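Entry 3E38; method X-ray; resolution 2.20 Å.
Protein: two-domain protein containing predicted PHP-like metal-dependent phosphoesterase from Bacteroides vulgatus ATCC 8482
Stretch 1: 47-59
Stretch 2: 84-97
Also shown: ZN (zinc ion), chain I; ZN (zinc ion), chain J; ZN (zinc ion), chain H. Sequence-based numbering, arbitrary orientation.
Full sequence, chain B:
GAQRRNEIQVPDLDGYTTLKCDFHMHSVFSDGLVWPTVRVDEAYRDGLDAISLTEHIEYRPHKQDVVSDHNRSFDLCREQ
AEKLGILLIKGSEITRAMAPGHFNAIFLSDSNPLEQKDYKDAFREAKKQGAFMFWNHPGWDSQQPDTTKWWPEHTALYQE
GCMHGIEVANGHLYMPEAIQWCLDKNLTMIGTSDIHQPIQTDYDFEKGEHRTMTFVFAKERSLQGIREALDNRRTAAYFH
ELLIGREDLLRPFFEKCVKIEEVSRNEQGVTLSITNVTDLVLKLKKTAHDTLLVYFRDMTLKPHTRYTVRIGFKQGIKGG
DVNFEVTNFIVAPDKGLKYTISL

Stretch 1 47-59: GLDAISLTEHIEY
Stretch 2 (84-97) LGILLIKGSEITRA

The strongest polar contacts between the two stretches cluster at their C-terminal ends. Glu58 (chi1 -58°, chi2 81°, chi3 -11°) points its CA-to-CB bond toward the partner and spreads its carboxylate over two donors: OE1 accepts from Thr95 N at 2.9 Å (angle at H 161°), and OE2 forms a salt bridge with Arg96 NE at 3.0 Å, a bond that is more bent at 141°. OE2 lies at the edge of the guanidinium, near its plane. Water 4 reinforces the pair, donating to Glu58 OE2 at 2.7 Å and accepting from Arg96 NH2 at 3.0 Å. Arg96 (m, m, t, chi4 141°) starts sideways, but its end comes nearer.

His56 (chi1 -67°, chi2 -77°) uses both ring nitrogens. ND1 donates to Thr95 OG1 at 2.5 Å (162°), near the ring plane, while NE2 binds the chain J zinc at 2.1 Å. Thr95 (chi1 -44°) turns OG1 back to donate to Glu93 O at 2.9 Å, so its hydroxyl serves as acceptor and donor together. The extended Glu93 side chain (t, t, chi3 9°) bridges two metals: OE1 is 2.2 Å from the chain I zinc and OE2 is 2.2 Å from the chain H zinc, with water 5 bound to both. This three-zinc cluster agrees with the predicted metal-dependent phosphoesterase.

The backbones run parallel. Around His56, paired with Glu93 at a CA-CA distance of 4.5 Å, Glu93 N donates to Glu55 O at 2.8 Å (168°) and Ile57 N to Glu93 O at 2.9 Å (160°). The earlier ladder pairs Ala50 with Leu87 (CA-CA 4.4 Å) and Ile51 with Leu88 (5.4 Å). There Leu87 N donates to Asp49 O at 2.9 Å (170°), Ile51 N to Leu87 O at 3.0 Å (162°), and Ile89 N to Ile51 O at 3.0 Å (169°). Phi/psi is -155/149 at Ala50, -147/161 at Ile51, -80/129 at Leu87 and -115/108 at Leu88.

Between these ladders, side chain and solvent replace direct backbone bonds. Ser52 (chi1 -175°) donates OG to Ile89 O at 2.7 Å. Water 2 accepts from Leu53 N at 3.0 Å and donates to Ile89 O at 2.8 Å; water 1 accepts from Gly91 N at 2.8 Å and donates to Leu53 O at 2.7 Å; water 3 accepts from Glu55 N at 2.9 Å and donates to Gly91 O at 2.8 Å. Gly91 (-164/174) suits this crowded place because an ideal CB would lie 2.6 Å from Ser52 OG, a clash.

Apolar packing completes the 963 Å² buried between the stretches, both sides summed. Ala50 CB meets Leu87 CB at 3.7 Å, on the face the two residues share, as their close pairing brings about. On the face shared by Ile51 and Leu88, buried Ile51 (p, t) places CG1 4.0 Å from Leu88 CD1 (Leu88 t, p) and 4.1 Å from Ile86 CG2 (Ile86 m, m).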

# COMPACT_ATOMS: atom_id res chain seq x y z
N GLY B 47 3.94 5.48 -17.15
CA GLY B 47 3.29 6.58 -17.88
C GLY B 47 4.21 7.61 -18.54
O GLY B 47 3.84 8.77 -18.79
N LEU B 48 5.42 7.15 -18.79
CA LEU B 48 6.43 7.96 -19.42
C LEU B 48 6.16 7.92 -20.86
O LEU B 48 5.50 7.01 -21.33
CB LEU B 48 7.84 7.40 -19.18
CG LEU B 48 8.48 7.38 -17.82
CD1 LEU B 48 10.00 7.14 -18.04
CD2 LEU B 48 8.23 8.69 -17.16
N ASP B 49 6.71 8.91 -21.56
CA ASP B 49 6.57 9.05 -23.01
C ASP B 49 7.88 8.81 -23.77
O ASP B 49 7.91 8.40 -24.95
CB ASP B 49 6.10 10.47 -23.33
CG ASP B 49 4.71 10.74 -22.80
OD1 ASP B 49 3.77 10.00 -23.15
OD2 ASP B 49 4.55 11.73 -22.07
N ALA B 50 8.96 9.07 -23.07
CA ALA B 50 10.28 9.02 -23.68
C ALA B 50 11.38 8.75 -22.68
O ALA B 50 11.33 9.14 -21.49
CB ALA B 50 10.54 10.34 -24.46
N ILE B 51 12.40 8.08 -23.19
CA ILE B 51 13.56 7.73 -22.41
C ILE B 51 14.80 7.73 -23.23
O ILE B 51 14.77 7.66 -24.42
CB ILE B 51 13.44 6.27 -21.82
CG1 ILE B 51 13.46 5.24 -22.93
CG2 ILE B 51 12.19 6.10 -20.95
CD1 ILE B 51 13.40 3.77 -22.44
N SER B 52 15.91 7.80 -22.54
CA SER B 52 17.21 7.64 -23.15
C SER B 52 18.04 6.72 -22.26
O SER B 52 18.33 7.07 -21.11
CB SER B 52 17.90 9.00 -23.31
OG SER B 52 19.13 8.89 -24.01
N LEU B 53 18.37 5.54 -22.78
CA LEU B 53 19.26 4.59 -22.09
C LEU B 53 20.67 5.12 -22.38
O LEU B 53 21.21 5.00 -23.50
CB LEU B 53 19.03 3.18 -22.59
CG LEU B 53 19.63 1.97 -21.88
CD1 LEU B 53 19.44 2.02 -20.38
CD2 LEU B 53 19.01 0.68 -22.46
N THR B 54 21.23 5.77 -21.36
CA THR B 54 22.49 6.47 -21.46
C THR B 54 23.59 5.75 -20.72
O THR B 54 23.99 6.16 -19.65
CB THR B 54 22.36 7.89 -20.91
OG1 THR B 54 22.15 7.84 -19.49
CG2 THR B 54 21.22 8.63 -21.59
N GLU B 55 24.12 4.72 -21.36
CA GLU B 55 25.20 3.91 -20.79
C GLU B 55 26.48 4.74 -20.65
O GLU B 55 26.75 5.69 -21.40
CB GLU B 55 25.51 2.65 -21.62
CG GLU B 55 24.34 1.74 -22.10
CD GLU B 55 23.51 1.06 -21.04
OE1 GLU B 55 23.74 1.22 -19.82
OE2 GLU B 55 22.58 0.31 -21.46
N HIS B 56 27.26 4.37 -19.65
CA HIS B 56 28.57 4.96 -19.46
C HIS B 56 29.38 4.51 -20.66
O HIS B 56 29.33 3.35 -21.07
CB HIS B 56 29.29 4.44 -18.20
CG HIS B 56 28.66 4.85 -16.92
ND1 HIS B 56 28.79 6.11 -16.39
CD2 HIS B 56 27.92 4.14 -16.03
CE1 HIS B 56 28.14 6.18 -15.25
NE2 HIS B 56 27.59 5.00 -15.01
N ILE B 57 30.15 5.45 -21.18
CA ILE B 57 31.06 5.19 -22.25
C ILE B 57 32.28 4.52 -21.63
O ILE B 57 32.68 3.43 -22.04
CB ILE B 57 31.50 6.50 -23.01
CG1 ILE B 57 30.32 7.08 -23.82
CG2 ILE B 57 32.75 6.23 -23.89
CD1 ILE B 57 29.88 6.23 -25.03
N GLU B 58 32.80 5.15 -20.57
CA GLU B 58 34.08 4.74 -19.97
C GLU B 58 33.97 3.65 -18.91
O GLU B 58 34.93 2.98 -18.62
CB GLU B 58 34.82 5.94 -19.35
CG GLU B 58 35.12 7.08 -20.32
CD GLU B 58 33.94 7.98 -20.55
OE1 GLU B 58 32.83 7.61 -20.12
OE2 GLU B 58 34.12 9.07 -21.13
N TYR B 59 32.78 3.46 -18.37
CA TYR B 59 32.60 2.51 -17.29
C TYR B 59 31.61 1.41 -17.61
O TYR B 59 30.40 1.61 -17.58
CB TYR B 59 32.18 3.27 -16.05
CG TYR B 59 32.07 2.43 -14.80
CD1 TYR B 59 33.18 1.73 -14.33
CD2 TYR B 59 30.89 2.37 -14.06
CE1 TYR B 59 33.11 0.99 -13.17
CE2 TYR B 59 30.80 1.64 -12.88
CZ TYR B 59 31.93 0.94 -12.46
OH TYR B 59 31.92 0.17 -11.32
N LEU B 84 5.46 -0.35 -27.66
CA LEU B 84 4.82 0.22 -26.46
C LEU B 84 4.65 1.69 -26.54
O LEU B 84 4.26 2.36 -25.55
CB LEU B 84 5.61 -0.12 -25.19
CG LEU B 84 5.63 -1.62 -24.83
CD1 LEU B 84 6.39 -1.81 -23.54
CD2 LEU B 84 4.25 -2.19 -24.71
N GLY B 85 4.96 2.20 -27.71
CA GLY B 85 4.79 3.61 -27.99
C GLY B 85 5.66 4.55 -27.20
O GLY B 85 5.32 5.71 -27.01
N ILE B 86 6.79 4.04 -26.72
CA ILE B 86 7.80 4.87 -26.02
C ILE B 86 8.82 5.37 -27.02
O ILE B 86 9.29 4.61 -27.88
CB ILE B 86 8.55 4.08 -24.89
CG1 ILE B 86 7.55 3.42 -23.93
CG2 ILE B 86 9.57 4.98 -24.12
CD1 ILE B 86 6.45 4.32 -23.39
N LEU B 87 9.10 6.67 -26.93
CA LEU B 87 10.09 7.36 -27.76
C LEU B 87 11.46 7.11 -27.18
O LEU B 87 11.68 7.35 -25.99
CB LEU B 87 9.84 8.91 -27.81
CG LEU B 87 8.51 9.42 -28.43
CD1 LEU B 87 8.37 10.94 -28.24
CD2 LEU B 87 8.35 9.05 -29.90
N LEU B 88 12.37 6.67 -28.04
CA LEU B 88 13.72 6.26 -27.64
C LEU B 88 14.79 7.16 -28.22
O LEU B 88 15.11 7.12 -29.39
CB LEU B 88 13.91 4.79 -28.03
CG LEU B 88 15.09 3.92 -27.61
CD1 LEU B 88 15.15 3.64 -26.14
CD2 LEU B 88 14.98 2.61 -28.36
N ILE B 89 15.36 7.96 -27.34
CA ILE B 89 16.43 8.91 -27.64
C ILE B 89 17.75 8.19 -27.34
O ILE B 89 18.02 7.73 -26.22
CB ILE B 89 16.26 10.18 -26.77
CG1 ILE B 89 14.87 10.77 -26.98
CG2 ILE B 89 17.41 11.26 -26.96
CD1 ILE B 89 14.46 11.73 -25.85
N LYS B 90 18.55 8.05 -28.38
CA LYS B 90 19.88 7.48 -28.28
C LYS B 90 20.77 8.44 -27.47
O LYS B 90 20.80 9.65 -27.68
CB LYS B 90 20.47 7.24 -29.66
CG LYS B 90 21.94 6.78 -29.60
CD LYS B 90 22.54 6.55 -31.00
CE LYS B 90 22.37 5.11 -31.48
NZ LYS B 90 23.28 4.21 -30.75
N GLY B 91 21.49 7.87 -26.51
CA GLY B 91 22.37 8.69 -25.70
C GLY B 91 23.35 7.85 -24.96
O GLY B 91 23.28 6.58 -24.96
N SER B 92 24.24 8.60 -24.32
CA SER B 92 25.35 8.08 -23.55
C SER B 92 25.84 9.05 -22.51
O SER B 92 25.68 10.29 -22.61
CB SER B 92 26.56 7.77 -24.46
OG SER B 92 26.27 6.77 -25.45
N GLU B 93 26.53 8.43 -21.56
CA GLU B 93 27.13 9.11 -20.43
C GLU B 93 28.66 9.14 -20.46
O GLU B 93 29.34 8.13 -20.26
CB GLU B 93 26.65 8.51 -19.09
CG GLU B 93 27.06 9.43 -17.94
CD GLU B 93 26.63 8.96 -16.60
OE1 GLU B 93 26.11 7.82 -16.35
OE2 GLU B 93 26.77 9.79 -15.76
N ILE B 94 29.15 10.35 -20.68
CA ILE B 94 30.60 10.66 -20.73
C ILE B 94 30.92 10.84 -19.26
O ILE B 94 30.49 11.78 -18.61
CB ILE B 94 30.94 11.92 -21.56
CG1 ILE B 94 30.34 11.81 -22.96
CG2 ILE B 94 32.44 12.16 -21.61
CD1 ILE B 94 30.25 13.19 -23.72
N THR B 95 31.64 9.84 -18.78
CA THR B 95 31.95 9.64 -17.40
C THR B 95 33.40 9.92 -17.18
O THR B 95 34.27 9.15 -17.58
CB THR B 95 31.67 8.13 -17.01
OG1 THR B 95 30.41 7.67 -17.56
CG2 THR B 95 31.68 7.94 -15.52
N ARG B 96 33.66 11.05 -16.56
CA ARG B 96 35.02 11.45 -16.22
C ARG B 96 35.13 11.98 -14.80
O ARG B 96 34.17 12.21 -14.12
CB ARG B 96 35.46 12.53 -17.19
CG ARG B 96 35.38 12.09 -18.63
CD ARG B 96 36.52 11.14 -18.99
NE ARG B 96 36.44 10.78 -20.41
CZ ARG B 96 37.50 10.65 -21.21
NH1 ARG B 96 38.71 10.90 -20.75
NH2 ARG B 96 37.33 10.35 -22.48
N ALA B 97 36.36 12.15 -14.37
CA ALA B 97 36.69 12.75 -13.07
C ALA B 97 36.20 14.18 -13.04
O ALA B 97 36.02 14.81 -14.08
CB ALA B 97 38.23 12.72 -12.83
ZN ZN I . 24.51 7.73 -14.81
ZN ZN J . 26.44 4.29 -13.35
ZN ZN H . 27.14 9.78 -13.59
O HOH W 1 21.14 5.07 -26.16
O HOH W 2 18.39 4.98 -25.76
O HOH W 3 24.15 4.07 -24.21
O HOH W 4 35.10 8.70 -23.67
O HOH W 5 25.39 9.39 -13.85